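Local coordinates for ABC transporter binding protein AcbH (Actinoplanes, PDB 3OO8) that binds beta-D-galactopyranose outside the cell as the solute receptor of an ABC transporter, with a class 2 solute-binding protein fold, at residues P189-F194 against A382-I387; D227-L232 against Q389-P394. The protein carries 2 engineered substitutions. One frame throughout, in Å; residues are numbered along the deposited sequence.

Interaction 1: P189-F194 against A382-I387; sequences PALGTF and AMIKLI
Leu191 and Ile387 meet through their terminal methyls, Leu191 CD2 lying 3.7 Å from Ile387 CD1, and round this pair the start of helix 191-201 rests on helix 377-392. Ile387 works with both branches. Its CG2 methyl reaches Ala190 CB at 3.7 Å, while CD1, at the end of the longer branch, touches both Leu191 CD2 and, 4.0 Å away, Phe194 CB. The first torsion of Ile387 divides this work: CG1 stands anti to the carbonyl carbon (chi1 -74°) and leads CD1 to Leu191 and Phe194, leaving CG2 anti to the backbone N, over Ala190. Leu191 is held from a second direction by Ile384, whose chain it crosses at about a right angle; Leu191 CD1 is 3.9 Å from Ile384 CG1. Every link between the segments is apolar, made by side chains alone.

The close packing is centred on Ile387. One turn back Met383 only grazes Leu191, its CB 4.3 Å from Leu191 CD2. On the outward side of the same helix Ile384 is partly exposed and marks the open side of the contact.

Leu191 also touches Glu372, a galactose-binding position altered by engineering in this structure, so the contact backs onto the sugar site. Helix 371-374 packs on Leu191, Phe194 and Met383, helix 396-413 lies against Met383 and Leu386, and helix 220-232 adds Trp229 beside Ile387 and Val225 beside Phe194.

Interaction 2: D227-L232 against Q389-P394; sequences DQWREL and QFIDQP
The indole of Trp229 takes the rim of the Phe390 ring on one face: Phe390 CE2 sits 3.5 Å from Trp229 CG, near the border of the five-membered ring. The two planes are inclined at 55° with centroids 5.0 Å apart, so the rings meet obliquely. One face of Phe390 carries Pro394 CB, 3.7 Å above the plane and offset toward the rim, and at its edge Arg230 CG stands 3.9 Å from Phe390 CZ. Both aromatic side chains have CG anti to the backbone N (chi1 171° in Phe390), which carries each ring into contact with the other segment. Ile391 CD1 adds a looser touch near the six-membered part of the indole, 4.5 Å from Trp229 CZ2.

Arg230 runs beside Pro394, with Arg230 CG 3.2 Å from Pro394 O. That carbonyl oxygen also lies at the edge of the guanidinium, near its plane. A bend at chi3 (50°) turns the arginine's end back along its own helix, where NH1 forms a salt bridge with Asp227 OD1, its hydrogen bond of 3.3 Å being weak. Helix 396-413 packs Ile399 against Phe390 and Arg230, and Phe226 meets the Phe390 ring. Trp229 NE1 is hydrogen-bonded to Gln236 OE1. A leucine here, lacking the indole, would probably let the Phe390 ring shift and leave the Gln236 amide oxygen without its mate.

The chemistry is thus divided: the buried pair Trp229 and Phe390, flanked by partly exposed Ile391 and Pro394, joins the segments, while the charged end of Arg230 stays at the partly exposed margin, partnered within its own helix. Cohesion between the segments therefore rests chiefly on shape and apolar packing.

Interactions 1 and 2 have centres 11 Å apart and share helix 377-392, which gives residues 382-387 to the first and its last turn, with the two residues that follow, to the second. Along the chain the segments alternate: 189-194, 227-232, 382-387, 389-394. Trp229 joins the two contacts, its CH2 3.6 Å from Ile387 CG2 and its CE2 3.5 Å from Thr193 CG2. Helices 191-201, 220-232 and 377-392 thus form one continuous packed cluster. Interaction 1 borders the galactose site, whereas interaction 2 lies farther from the chain's centre; the late helix 377-392 is thereby fastened to two helices from the middle of the chain.

Interaction 1: P189-F194 against A382-I387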
loop_
_atom_site.group_PDB
_atom_site.type_symbol
_atom_site.label_atom_id
_atom_site.label_comp_id
_atom_site.label_asym_id
_atom_site.label_seq_id
_atom_site.Cartn_x
_atom_site.Cartn_y
_atom_site.Cartn_z
ATOM N N PRO A 189 -2.829 -0.955 -11.836
ATOM C CA PRO A 189 -3.754 0.014 -11.221
ATOM C C PRO A 189 -5.135 -0.537 -10.822
ATOM O O PRO A 189 -5.616 -0.232 -9.718
ATOM C CB PRO A 189 -3.904 1.109 -12.311
ATOM C CG PRO A 189 -2.566 1.060 -13.020
ATOM C CD PRO A 189 -2.270 -0.433 -13.104
ATOM N N ALA A 190 -5.748 -1.374 -11.664
ATOM C CA ALA A 190 -7.100 -1.881 -11.385
ATOM C C ALA A 190 -7.157 -2.837 -10.206
ATOM O O ALA A 190 -8.243 -3.085 -9.670
ATOM C CB ALA A 190 -7.704 -2.556 -12.659
ATOM N N LEU A 191 -6.017 -3.414 -9.857
ATOM C CA LEU A 191 -5.997 -4.292 -8.679
ATOM C C LEU A 191 -6.461 -3.510 -7.450
ATOM O O LEU A 191 -7.070 -4.085 -6.547
ATOM C CB LEU A 191 -4.602 -4.845 -8.428
ATOM C CG LEU A 191 -3.944 -5.640 -9.575
ATOM C CD1 LEU A 191 -2.640 -6.253 -9.061
ATOM C CD2 LEU A 191 -4.948 -6.717 -10.031
ATOM N N GLY A 192 -6.171 -2.209 -7.412
ATOM C CA GLY A 192 -6.584 -1.370 -6.269
ATOM C C GLY A 192 -8.093 -1.278 -6.135
ATOM O O GLY A 192 -8.616 -1.106 -5.043
ATOM N N THR A 193 -8.803 -1.271 -7.262
ATOM C CA THR A 193 -10.259 -1.239 -7.214
ATOM C C THR A 193 -10.801 -2.579 -6.673
ATOM O O THR A 193 -11.741 -2.596 -5.864
ATOM C CB THR A 193 -10.862 -0.873 -8.580
ATOM O OG1 THR A 193 -10.581 0.514 -8.821
ATOM C CG2 THR A 193 -12.360 -1.081 -8.551
ATOM N N PHE A 194 -10.217 -3.689 -7.118
ATOM C CA PHE A 194 -10.616 -4.983 -6.568
ATOM C C PHE A 194 -10.436 -4.976 -5.047
ATOM O O PHE A 194 -11.368 -5.307 -4.288
ATOM C CB PHE A 194 -9.843 -6.177 -7.150
ATOM C CG PHE A 194 -10.269 -7.476 -6.524
ATOM C CD1 PHE A 194 -11.327 -8.217 -7.063
ATOM C CD2 PHE A 194 -9.673 -7.919 -5.339
ATOM C CE1 PHE A 194 -11.754 -9.369 -6.460
ATOM C CE2 PHE A 194 -10.123 -9.076 -4.702
ATOM C CZ PHE A 194 -11.156 -9.804 -5.279
ATOM N N ALA A 382 -1.529 -13.046 -12.207
ATOM C CA ALA A 382 -2.593 -13.784 -12.883
ATOM C C ALA A 382 -3.868 -12.926 -12.858
ATOM O O ALA A 382 -4.651 -12.904 -13.818
ATOM C CB ALA A 382 -2.815 -15.135 -12.174
ATOM N N MET A 383 -4.094 -12.226 -11.740
ATOM C CA MET A 383 -5.301 -11.404 -11.611
ATOM C C MET A 383 -5.271 -10.195 -12.528
ATOM O O MET A 383 -6.315 -9.700 -12.912
ATOM C CB MET A 383 -5.532 -10.927 -10.163
ATOM C CG MET A 383 -5.891 -12.047 -9.185
ATOM S SD MET A 383 -7.266 -13.094 -9.753
ATOM C CE MET A 383 -8.557 -11.884 -10.035
ATOM N N ILE A 384 -4.083 -9.656 -12.804
ATOM C CA ILE A 384 -3.995 -8.516 -13.728
ATOM C C ILE A 384 -4.738 -8.755 -15.026
ATOM O O ILE A 384 -5.565 -7.941 -15.445
ATOM C CB ILE A 384 -2.529 -8.132 -13.980
ATOM C CG1 ILE A 384 -1.961 -7.463 -12.714
ATOM C CG2 ILE A 384 -2.413 -7.195 -15.178
ATOM C CD1 ILE A 384 -0.466 -7.121 -12.773
ATOM N N LYS A 385 -4.429 -9.865 -15.684
ATOM C CA LYS A 385 -5.014 -10.148 -16.973
ATOM C C LYS A 385 -6.495 -10.460 -16.833
ATOM O O LYS A 385 -7.309 -10.049 -17.674
ATOM C CB LYS A 385 -4.293 -11.342 -17.620
ATOM C CG LYS A 385 -4.492 -11.428 -19.111
ATOM C CD LYS A 385 -3.760 -12.635 -19.715
ATOM C CE LYS A 385 -2.248 -12.557 -19.526
ATOM N NZ LYS A 385 -1.832 -13.098 -18.198
ATOM N N LEU A 386 -6.844 -11.165 -15.756
ATOM C CA LEU A 386 -8.247 -11.546 -15.576
ATOM C C LEU A 386 -9.096 -10.303 -15.311
ATOM O O LEU A 386 -10.221 -10.207 -15.767
ATOM C CB LEU A 386 -8.413 -12.601 -14.464
ATOM C CG LEU A 386 -7.707 -13.907 -14.800
ATOM C CD1 LEU A 386 -7.685 -14.803 -13.548
ATOM C CD2 LEU A 386 -8.432 -14.614 -15.963
ATOM N N ILE A 387 -8.545 -9.333 -14.579
ATOM C CA ILE A 387 -9.280 -8.105 -14.320
ATOM C C ILE A 387 -9.414 -7.269 -15.582
ATOM O O ILE A 387 -10.428 -6.655 -15.786
ATOM C CB ILE A 387 -8.730 -7.349 -13.094
ATOM C CG1 ILE A 387 -9.167 -8.120 -11.843
ATOM C CG2 ILE A 387 -9.202 -5.900 -13.079
ATOM C CD1 ILE A 387 -8.497 -7.684 -10.558
#

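Interaction 2: D227-L232 against Q389-P394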
loop_
_atom_site.group_PDB
_atom_site.type_symbol
_atom_site.label_atom_id
_atom_site.label_comp_id
_atom_site.label_asym_id
_atom_site.label_seq_id
_atom_site.Cartn_x
_atom_site.Cartn_y
_atom_site.Cartn_z
ATOM N N ASP A 227 -19.850 -7.956 -9.028
ATOM C CA ASP A 227 -21.214 -7.438 -9.216
ATOM C C ASP A 227 -21.261 -5.961 -8.855
ATOM O O ASP A 227 -21.838 -5.164 -9.596
ATOM C CB ASP A 227 -22.257 -8.258 -8.451
ATOM C CG ASP A 227 -22.527 -9.609 -9.106
ATOM O OD1 ASP A 227 -22.245 -9.779 -10.303
ATOM O OD2 ASP A 227 -23.046 -10.511 -8.416
ATOM N N GLN A 228 -20.585 -5.573 -7.773
ATOM C CA GLN A 228 -20.539 -4.150 -7.414
ATOM C C GLN A 228 -19.761 -3.375 -8.469
ATOM O O GLN A 228 -20.101 -2.241 -8.829
ATOM C CB GLN A 228 -19.877 -3.951 -6.036
ATOM C CG GLN A 228 -20.264 -2.626 -5.360
ATOM C CD GLN A 228 -21.453 -2.717 -4.388
ATOM O OE1 GLN A 228 -21.920 -3.806 -4.019
ATOM N NE2 GLN A 228 -21.907 -1.555 -3.918
ATOM N N TRP A 229 -18.715 -3.993 -8.995
ATOM C CA TRP A 229 -17.873 -3.321 -9.980
ATOM C C TRP A 229 -18.654 -3.111 -11.284
ATOM O O TRP A 229 -18.401 -2.138 -12.013
ATOM C CB TRP A 229 -16.606 -4.143 -10.241
ATOM C CG TRP A 229 -15.448 -3.383 -10.826
ATOM C CD1 TRP A 229 -15.490 -2.243 -11.631
ATOM C CD2 TRP A 229 -14.077 -3.760 -10.755
ATOM N NE1 TRP A 229 -14.215 -1.888 -12.004
ATOM C CE2 TRP A 229 -13.325 -2.797 -11.477
ATOM C CE3 TRP A 229 -13.400 -4.812 -10.110
ATOM C CZ2 TRP A 229 -11.932 -2.864 -11.591
ATOM C CZ3 TRP A 229 -12.000 -4.885 -10.225
ATOM C CH2 TRP A 229 -11.278 -3.902 -10.937
ATOM N N ARG A 230 -19.594 -4.020 -11.577
ATOM C CA ARG A 230 -20.428 -3.835 -12.783
ATOM C C ARG A 230 -21.130 -2.497 -12.698
ATOM O O ARG A 230 -21.262 -1.796 -13.711
ATOM C CB ARG A 230 -21.427 -4.992 -12.986
ATOM C CG ARG A 230 -20.730 -6.234 -13.521
ATOM C CD ARG A 230 -21.614 -7.473 -13.584
ATOM N NE ARG A 230 -22.900 -7.257 -14.238
ATOM C CZ ARG A 230 -24.075 -7.542 -13.678
ATOM N NH1 ARG A 230 -24.135 -8.073 -12.456
ATOM N NH2 ARG A 230 -25.192 -7.324 -14.351
ATOM N N GLU A 231 -21.591 -2.144 -11.509
ATOM C CA GLU A 231 -22.237 -0.844 -11.325
ATOM C C GLU A 231 -21.230 0.292 -11.464
ATOM O O GLU A 231 -21.428 1.248 -12.231
ATOM C CB GLU A 231 -22.950 -0.726 -9.988
ATOM C CG GLU A 231 -23.479 0.689 -9.815
ATOM C CD GLU A 231 -24.375 0.900 -8.624
ATOM O OE1 GLU A 231 -24.255 0.151 -7.626
ATOM O OE2 GLU A 231 -25.187 1.844 -8.690
ATOM N N LEU A 232 -20.126 0.174 -10.730
ATOM C CA LEU A 232 -19.069 1.183 -10.738
ATOM C C LEU A 232 -18.563 1.505 -12.149
ATOM O O LEU A 232 -18.290 2.670 -12.454
ATOM C CB LEU A 232 -17.883 0.721 -9.854
ATOM C CG LEU A 232 -16.711 1.705 -9.686
ATOM C CD1 LEU A 232 -17.084 2.997 -8.988
ATOM C CD2 LEU A 232 -15.540 1.024 -8.982
ATOM N N GLN A 389 -9.732 -8.573 -18.498
ATOM C CA GLN A 389 -10.783 -9.285 -19.222
ATOM C C GLN A 389 -12.173 -8.849 -18.709
ATOM O O GLN A 389 -13.091 -8.590 -19.497
ATOM C CB GLN A 389 -10.536 -10.798 -19.134
ATOM C CG GLN A 389 -11.481 -11.634 -19.976
ATOM C CD GLN A 389 -11.074 -13.104 -20.026
ATOM O OE1 GLN A 389 -10.091 -13.517 -19.396
ATOM N NE2 GLN A 389 -11.847 -13.904 -20.762
ATOM N N PHE A 390 -12.312 -8.688 -17.392
ATOM C CA PHE A 390 -13.553 -8.184 -16.814
ATOM C C PHE A 390 -13.872 -6.758 -17.302
ATOM O O PHE A 390 -14.991 -6.450 -17.711
ATOM C CB PHE A 390 -13.502 -8.199 -15.274
ATOM C CG PHE A 390 -14.669 -7.497 -14.642
ATOM C CD1 PHE A 390 -15.917 -8.115 -14.544
ATOM C CD2 PHE A 390 -14.544 -6.189 -14.172
ATOM C CE1 PHE A 390 -17.011 -7.447 -13.961
ATOM C CE2 PHE A 390 -15.635 -5.522 -13.614
ATOM C CZ PHE A 390 -16.862 -6.138 -13.499
ATOM N N ILE A 391 -12.881 -5.873 -17.230
ATOM C CA ILE A 391 -13.031 -4.501 -17.678
ATOM C C ILE A 391 -13.494 -4.465 -19.127
ATOM O O ILE A 391 -14.364 -3.667 -19.444
ATOM C CB ILE A 391 -11.730 -3.711 -17.488
ATOM C CG1 ILE A 391 -11.484 -3.478 -15.988
ATOM C CG2 ILE A 391 -11.765 -2.371 -18.270
ATOM C CD1 ILE A 391 -10.071 -3.070 -15.637
ATOM N N ASP A 392 -12.921 -5.319 -19.988
ATOM C CA ASP A 392 -13.330 -5.386 -21.409
ATOM C C ASP A 392 -14.793 -5.790 -21.627
ATOM O O ASP A 392 -15.431 -5.362 -22.600
ATOM C CB ASP A 392 -12.453 -6.399 -22.146
ATOM C CG ASP A 392 -11.090 -5.848 -22.517
ATOM O OD1 ASP A 392 -10.953 -4.613 -22.619
ATOM O OD2 ASP A 392 -10.160 -6.667 -22.734
ATOM N N GLN A 393 -15.316 -6.635 -20.744
ATOM C CA GLN A 393 -16.680 -7.153 -20.853
ATOM C C GLN A 393 -17.224 -7.459 -19.468
ATOM O O GLN A 393 -17.151 -8.612 -19.011
ATOM C CB GLN A 393 -16.712 -8.440 -21.682
ATOM C CG GLN A 393 -16.118 -8.286 -23.083
ATOM C CD GLN A 393 -16.536 -9.396 -24.050
ATOM O OE1 GLN A 393 -17.263 -10.322 -23.686
ATOM N NE2 GLN A 393 -16.101 -9.278 -25.299
ATOM N N PRO A 394 -17.766 -6.440 -18.790
ATOM C CA PRO A 394 -18.229 -6.604 -17.394
ATOM C C PRO A 394 -19.608 -7.239 -17.212
ATOM O O PRO A 394 -20.553 -6.609 -16.711
ATOM C CB PRO A 394 -18.174 -5.171 -16.841
ATOM C CG PRO A 394 -18.473 -4.317 -18.092
ATOM C CD PRO A 394 -17.712 -5.019 -19.193
#